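Local coordinates for protein lysine-sensitive aspartokinase 3 (Escherichia coli, PDB 2J0W) that phosphorylates L-aspartate with ATP to give 4-phospho-L-aspartate, the first step of lysine biosynthesis, under feedback inhibition by lysine, at residues E3-A15 against A209-D222. Sequence-based numbering, arbitrary orientation.
Sequences EIVVSKFGGTSVA and AEALHASRVDIWTD. With ADP (adenosine-5'-diphosphate), chain D.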
loop_
_atom_site.group_PDB
_atom_site.type_symbol
_atom_site.label_atom_id
_atom_site.label_comp_id
_atom_site.label_asym_id
_atom_site.label_seq_id
_atom_site.Cartn_x
_atom_site.Cartn_y
_atom_site.Cartn_z
ATOM N N GLU A 3 17.132 20.751 33.194
ATOM C CA GLU A 3 16.455 20.204 34.407
ATOM C C GLU A 3 15.210 21.013 34.759
ATOM O O GLU A 3 15.187 21.775 35.731
ATOM C CB GLU A 3 17.425 20.186 35.595
ATOM C CG GLU A 3 16.783 19.820 36.931
ATOM C CD GLU A 3 15.763 18.696 36.811
ATOM O OE1 GLU A 3 14.625 18.958 36.358
ATOM O OE2 GLU A 3 16.105 17.547 37.165
ATOM N N ILE A 4 14.167 20.835 33.958
ATOM C CA ILE A 4 12.914 21.539 34.168
ATOM C C ILE A 4 11.801 20.655 33.650
ATOM O O ILE A 4 11.854 20.174 32.523
ATOM C CB ILE A 4 12.885 22.882 33.392
ATOM C CG1 ILE A 4 14.015 23.801 33.878
ATOM C CG2 ILE A 4 11.533 23.547 33.568
ATOM C CD1 ILE A 4 14.242 25.029 33.006
ATOM N N VAL A 5 10.801 20.415 34.480
ATOM C CA VAL A 5 9.686 19.601 34.046
ATOM C C VAL A 5 8.617 20.544 33.535
ATOM O O VAL A 5 8.382 21.605 34.120
ATOM C CB VAL A 5 9.122 18.747 35.194
ATOM C CG1 VAL A 5 7.737 18.218 34.835
ATOM C CG2 VAL A 5 10.059 17.589 35.465
ATOM N N VAL A 6 8.002 20.155 32.423
ATOM C CA VAL A 6 6.928 20.906 31.783
ATOM C C VAL A 6 5.617 20.139 32.013
ATOM O O VAL A 6 5.530 18.946 31.708
ATOM C CB VAL A 6 7.204 21.039 30.269
ATOM C CG1 VAL A 6 6.046 21.729 29.580
ATOM C CG2 VAL A 6 8.494 21.820 30.050
ATOM N N SER A 7 4.612 20.819 32.566
ATOM C CA SER A 7 3.308 20.200 32.856
ATOM C C SER A 7 2.172 20.721 31.965
ATOM O O SER A 7 2.077 21.925 31.706
ATOM C CB SER A 7 2.927 20.432 34.326
ATOM O OG SER A 7 3.773 19.704 35.201
ATOM N N LYS A 8 1.298 19.826 31.513
ATOM C CA LYS A 8 0.194 20.238 30.656
ATOM C C LYS A 8 -1.161 19.842 31.216
ATOM O O LYS A 8 -1.359 18.716 31.673
ATOM C CB LYS A 8 0.370 19.658 29.250
ATOM C CG LYS A 8 -0.692 20.085 28.237
ATOM C CD LYS A 8 -1.929 19.193 28.274
ATOM C CE LYS A 8 -2.827 19.483 27.074
ATOM N NZ LYS A 8 -3.933 18.491 26.881
ATOM N N PHE A 9 -2.096 20.786 31.170
ATOM C CA PHE A 9 -3.441 20.564 31.679
ATOM C C PHE A 9 -4.480 20.823 30.606
ATOM O O PHE A 9 -4.464 21.870 29.944
ATOM C CB PHE A 9 -3.676 21.470 32.878
ATOM C CG PHE A 9 -2.730 21.214 34.013
ATOM C CD1 PHE A 9 -3.010 20.232 34.962
ATOM C CD2 PHE A 9 -1.557 21.959 34.138
ATOM C CE1 PHE A 9 -2.142 19.996 36.021
ATOM C CE2 PHE A 9 -0.679 21.732 35.189
ATOM C CZ PHE A 9 -0.974 20.746 36.136
ATOM N N GLY A 10 -5.373 19.852 30.444
ATOM C CA GLY A 10 -6.418 19.936 29.443
ATOM C C GLY A 10 -7.704 20.587 29.913
ATOM O O GLY A 10 -7.792 21.092 31.035
ATOM N N GLY A 11 -8.710 20.552 29.041
ATOM C CA GLY A 11 -10.002 21.150 29.335
ATOM C C GLY A 11 -10.541 20.821 30.707
ATOM O O GLY A 11 -10.629 21.699 31.571
ATOM N N THR A 12 -10.896 19.556 30.912
ATOM C CA THR A 12 -11.433 19.115 32.195
ATOM C C THR A 12 -10.569 19.546 33.379
ATOM O O THR A 12 -11.093 19.903 34.433
ATOM C CB THR A 12 -11.564 17.596 32.246
ATOM O OG1 THR A 12 -10.285 17.003 31.999
ATOM C CG2 THR A 12 -12.562 17.117 31.211
ATOM N N SER A 13 -9.250 19.529 33.203
ATOM C CA SER A 13 -8.333 19.892 34.283
ATOM C C SER A 13 -8.322 21.371 34.665
ATOM O O SER A 13 -7.646 21.762 35.615
ATOM C CB SER A 13 -6.909 19.455 33.930
ATOM O OG SER A 13 -6.873 18.057 33.717
ATOM N N VAL A 14 -9.041 22.201 33.926
ATOM C CA VAL A 14 -9.083 23.620 34.256
ATOM C C VAL A 14 -10.452 24.142 33.867
ATOM O O VAL A 14 -10.625 25.334 33.566
ATOM C CB VAL A 14 -8.003 24.420 33.497
ATOM C CG1 VAL A 14 -6.626 23.858 33.818
ATOM C CG2 VAL A 14 -8.275 24.375 31.988
ATOM N N ALA A 15 -11.416 23.224 33.884
ATOM C CA ALA A 15 -12.790 23.515 33.528
ATOM C C ALA A 15 -13.376 24.542 34.456
ATOM O O ALA A 15 -14.150 25.389 34.037
ATOM C CB ALA A 15 -13.623 22.239 33.574
ATOM N N ALA A 209 9.280 21.802 25.657
ATOM C CA ALA A 209 10.101 20.925 26.484
ATOM C C ALA A 209 11.414 20.678 25.738
ATOM O O ALA A 209 12.500 20.776 26.318
ATOM C CB ALA A 209 9.379 19.614 26.730
ATOM N N GLU A 210 11.303 20.368 24.448
ATOM C CA GLU A 210 12.471 20.131 23.617
ATOM C C GLU A 210 13.278 21.403 23.477
ATOM O O GLU A 210 14.497 21.402 23.658
ATOM C CB GLU A 210 12.051 19.656 22.233
ATOM C CG GLU A 210 13.106 19.875 21.170
ATOM C CD GLU A 210 12.780 19.141 19.893
ATOM O OE1 GLU A 210 11.607 19.193 19.461
ATOM O OE2 GLU A 210 13.694 18.513 19.317
ATOM N N ALA A 211 12.591 22.492 23.153
ATOM C CA ALA A 211 13.244 23.785 22.977
ATOM C C ALA A 211 13.963 24.268 24.230
ATOM O O ALA A 211 14.950 25.000 24.133
ATOM C CB ALA A 211 12.227 24.833 22.532
ATOM N N LEU A 212 13.473 23.871 25.403
ATOM C CA LEU A 212 14.094 24.294 26.650
ATOM C C LEU A 212 14.957 23.221 27.316
ATOM O O LEU A 212 15.433 23.406 28.431
ATOM C CB LEU A 212 13.023 24.769 27.627
ATOM C CG LEU A 212 12.234 26.047 27.304
ATOM C CD1 LEU A 212 11.150 26.258 28.373
ATOM C CD2 LEU A 212 13.163 27.249 27.249
ATOM N N HIS A 213 15.154 22.098 26.637
ATOM C CA HIS A 213 15.958 21.001 27.190
ATOM C C HIS A 213 15.424 20.596 28.558
ATOM O O HIS A 213 16.122 20.680 29.564
ATOM C CB HIS A 213 17.411 21.436 27.338
ATOM C CG HIS A 213 17.914 22.246 26.173
ATOM N ND1 HIS A 213 17.950 21.767 24.885
ATOM C CD2 HIS A 213 18.374 23.519 26.116
ATOM C CE1 HIS A 213 18.410 22.711 24.072
ATOM N NE2 HIS A 213 18.673 23.780 24.795
ATOM N N ALA A 214 14.178 20.149 28.587
ATOM C CA ALA A 214 13.540 19.729 29.828
ATOM C C ALA A 214 13.842 18.268 30.120
ATOM O O ALA A 214 14.113 17.476 29.213
ATOM C CB ALA A 214 12.034 19.918 29.724
ATOM N N SER A 215 13.783 17.921 31.398
ATOM C CA SER A 215 14.026 16.563 31.834
ATOM C C SER A 215 12.760 15.760 31.637
ATOM O O SER A 215 12.794 14.528 31.621
ATOM C CB SER A 215 14.406 16.524 33.315
ATOM O OG SER A 215 14.495 17.820 33.872
ATOM N N ARG A 216 11.626 16.440 31.504
ATOM C CA ARG A 216 10.362 15.723 31.337
ATOM C C ARG A 216 9.125 16.574 31.055
ATOM O O ARG A 216 9.102 17.785 31.279
ATOM C CB ARG A 216 10.078 14.887 32.580
ATOM C CG ARG A 216 8.779 14.090 32.525
ATOM C CD ARG A 216 8.486 13.436 33.859
ATOM N NE ARG A 216 8.785 14.359 34.945
ATOM C CZ ARG A 216 8.460 14.151 36.213
ATOM N NH1 ARG A 216 7.818 13.043 36.560
ATOM N NH2 ARG A 216 8.781 15.058 37.127
ATOM N N VAL A 217 8.082 15.900 30.586
ATOM C CA VAL A 217 6.808 16.512 30.268
ATOM C C VAL A 217 5.718 15.740 30.976
ATOM O O VAL A 217 5.704 14.504 30.932
ATOM C CB VAL A 217 6.549 16.412 28.770
ATOM C CG1 VAL A 217 5.112 16.807 28.464
ATOM C CG2 VAL A 217 7.535 17.267 28.018
ATOM N N ASP A 218 4.810 16.445 31.635
ATOM C CA ASP A 218 3.707 15.765 32.304
ATOM C C ASP A 218 2.342 16.129 31.688
ATOM O O ASP A 218 1.926 17.290 31.693
ATOM C CB ASP A 218 3.687 16.081 33.807
ATOM C CG ASP A 218 4.744 15.313 34.587
ATOM O OD1 ASP A 218 4.974 14.124 34.272
ATOM O OD2 ASP A 218 5.336 15.899 35.524
ATOM N N ILE A 219 1.652 15.132 31.150
ATOM C CA ILE A 219 0.344 15.353 30.552
ATOM C C ILE A 219 -0.743 15.008 31.571
ATOM O O ILE A 219 -0.945 13.838 31.910
ATOM C CB ILE A 219 0.142 14.467 29.282
ATOM C CG1 ILE A 219 1.253 14.742 28.270
ATOM C CG2 ILE A 219 -1.219 14.745 28.642
ATOM C CD1 ILE A 219 1.439 16.208 27.929
ATOM N N TRP A 220 -1.445 16.020 32.063
ATOM C CA TRP A 220 -2.506 15.789 33.033
ATOM C C TRP A 220 -3.872 15.819 32.355
ATOM O O TRP A 220 -4.322 16.858 31.900
ATOM C CB TRP A 220 -2.421 16.831 34.153
ATOM C CG TRP A 220 -1.186 16.647 35.015
ATOM C CD1 TRP A 220 -0.033 17.388 34.988
ATOM C CD2 TRP A 220 -0.960 15.596 35.961
ATOM N NE1 TRP A 220 0.897 16.856 35.853
ATOM C CE2 TRP A 220 0.351 15.755 36.464
ATOM C CE3 TRP A 220 -1.741 14.527 36.431
ATOM C CZ2 TRP A 220 0.898 14.889 37.413
ATOM C CZ3 TRP A 220 -1.197 13.667 37.375
ATOM C CH2 TRP A 220 0.109 13.854 37.856
ATOM N N THR A 221 -4.529 14.667 32.289
ATOM C CA THR A 221 -5.826 14.586 31.636
ATOM C C THR A 221 -6.947 14.146 32.571
ATOM O O THR A 221 -6.859 14.361 33.775
ATOM C CB THR A 221 -5.755 13.646 30.410
ATOM O OG1 THR A 221 -7.059 13.501 29.835
ATOM C CG2 THR A 221 -5.231 12.300 30.810
ATOM N N ASP A 222 -7.997 13.540 32.014
ATOM C CA ASP A 222 -9.148 13.085 32.792
ATOM C C ASP A 222 -9.196 11.553 32.881
ATOM O O ASP A 222 -10.250 10.952 33.118
ATOM C CB ASP A 222 -10.439 13.615 32.160
ATOM C CG ASP A 222 -10.761 12.957 30.828
ATOM O OD1 ASP A 222 -9.928 12.178 30.329
ATOM O OD2 ASP A 222 -11.851 13.214 30.275
HETATM P PB ADP D . -7.247 16.555 27.402
HETATM O O1B ADP D . -6.679 16.242 28.733
HETATM O O2B ADP D . -7.998 17.864 27.395
HETATM O O3B ADP D . -6.146 16.548 26.290
HETATM P PA ADP D . -8.795 14.692 25.792
HETATM O O1A ADP D . -10.266 14.504 25.802
HETATM O O2A ADP D . -8.231 15.430 24.620
HETATM O O3A ADP D . -8.324 15.416 27.109
HETATM O "O5'" ADP D . -8.271 13.169 25.885
HETATM C "C5'" ADP D . -8.369 12.232 27.005
HETATM C "C4'" ADP D . -9.255 11.089 26.542
HETATM O "O4'" ADP D . -8.828 10.336 25.370
HETATM C "C3'" ADP D . -9.591 9.994 27.520
HETATM O "O3'" ADP D . -10.460 10.648 28.472
HETATM C "C2'" ADP D . -10.247 8.986 26.602
HETATM O "O2'" ADP D . -11.608 9.305 26.368
HETATM C "C1'" ADP D . -9.468 9.072 25.339
HETATM N N9 ADP D . -8.555 7.872 25.026
HETATM C C8 ADP D . -8.586 7.279 23.813
HETATM N N7 ADP D . -7.764 6.261 23.664
HETATM C C5 ADP D . -7.147 6.190 24.852
HETATM C C6 ADP D . -6.135 5.270 25.319
HETATM N N6 ADP D . -5.622 4.329 24.606
HETATM N N1 ADP D . -5.717 5.487 26.646
HETATM C C2 ADP D . -6.245 6.504 27.459
HETATM N N3 ADP D . -7.203 7.367 27.016
HETATM C C4 ADP D . -7.617 7.177 25.739
#
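Val6 and Lys8 each give and take a backbone hydrogen bond with the neighbouring strand 216-221, and so pair it in parallel with strand 5-9. Val6 N reaches Arg216 O while Val6 O accepts Asp218 N; Lys8 N meets Asp218 O at 2.6 Å and Lys8 O takes Trp220 N at 2.7 Å. The pairing weakens toward the C-terminal end, where Gly10 N makes only a weak hydrogen bond to Trp220 O at 3.5 Å. This buried strand pair, with its short backbone bonds and with Phe9 set against Trp220, is the tight part. On one face Val6 CG2 rests on Ala209 CB at the end of helix 200-211 and on Ala214 CB, while Ile219 CD1 touches Lys8 CB. On the opposite face Val5 CG2 abuts the guanidinium edge of Arg216, 3.3 Å from NH2, and Phe9 lies beside Trp220. These two rings are nearly parallel, with planes at 14°, but slid apart so that they barely overlap; Phe9 CE1 comes within 3.5 Å of Trp220 CD1. With CG anti to the carbonyl carbon in both, chi1 -61° and -68°, the rings point the same way. An alanine at Phe9 would be likely to leave this flank of the indole without its neighbour and open a gap toward Val36 and Leu38 of strand 33-38. The loose side is the N-terminal end, where the poorly ordered, exposed Glu3 takes a hydrogen bond at OE1 from Ser215 OG, met from above the carboxylate plane. Toward the C-terminal ends, the strands and the turns that follow them line the ADP site: Lys8 NZ, paired with Asp202, stands 3.0 Å from O3B, Gly11 N and Thr221 OG1 bind the beta-phosphate, and Asp222 OD1 takes the ribose O3'. Adjacent parallel strands whose C-terminal ends, one running into a glycine-rich turn, hold the nucleotide are characteristic of the amino acid kinase fold.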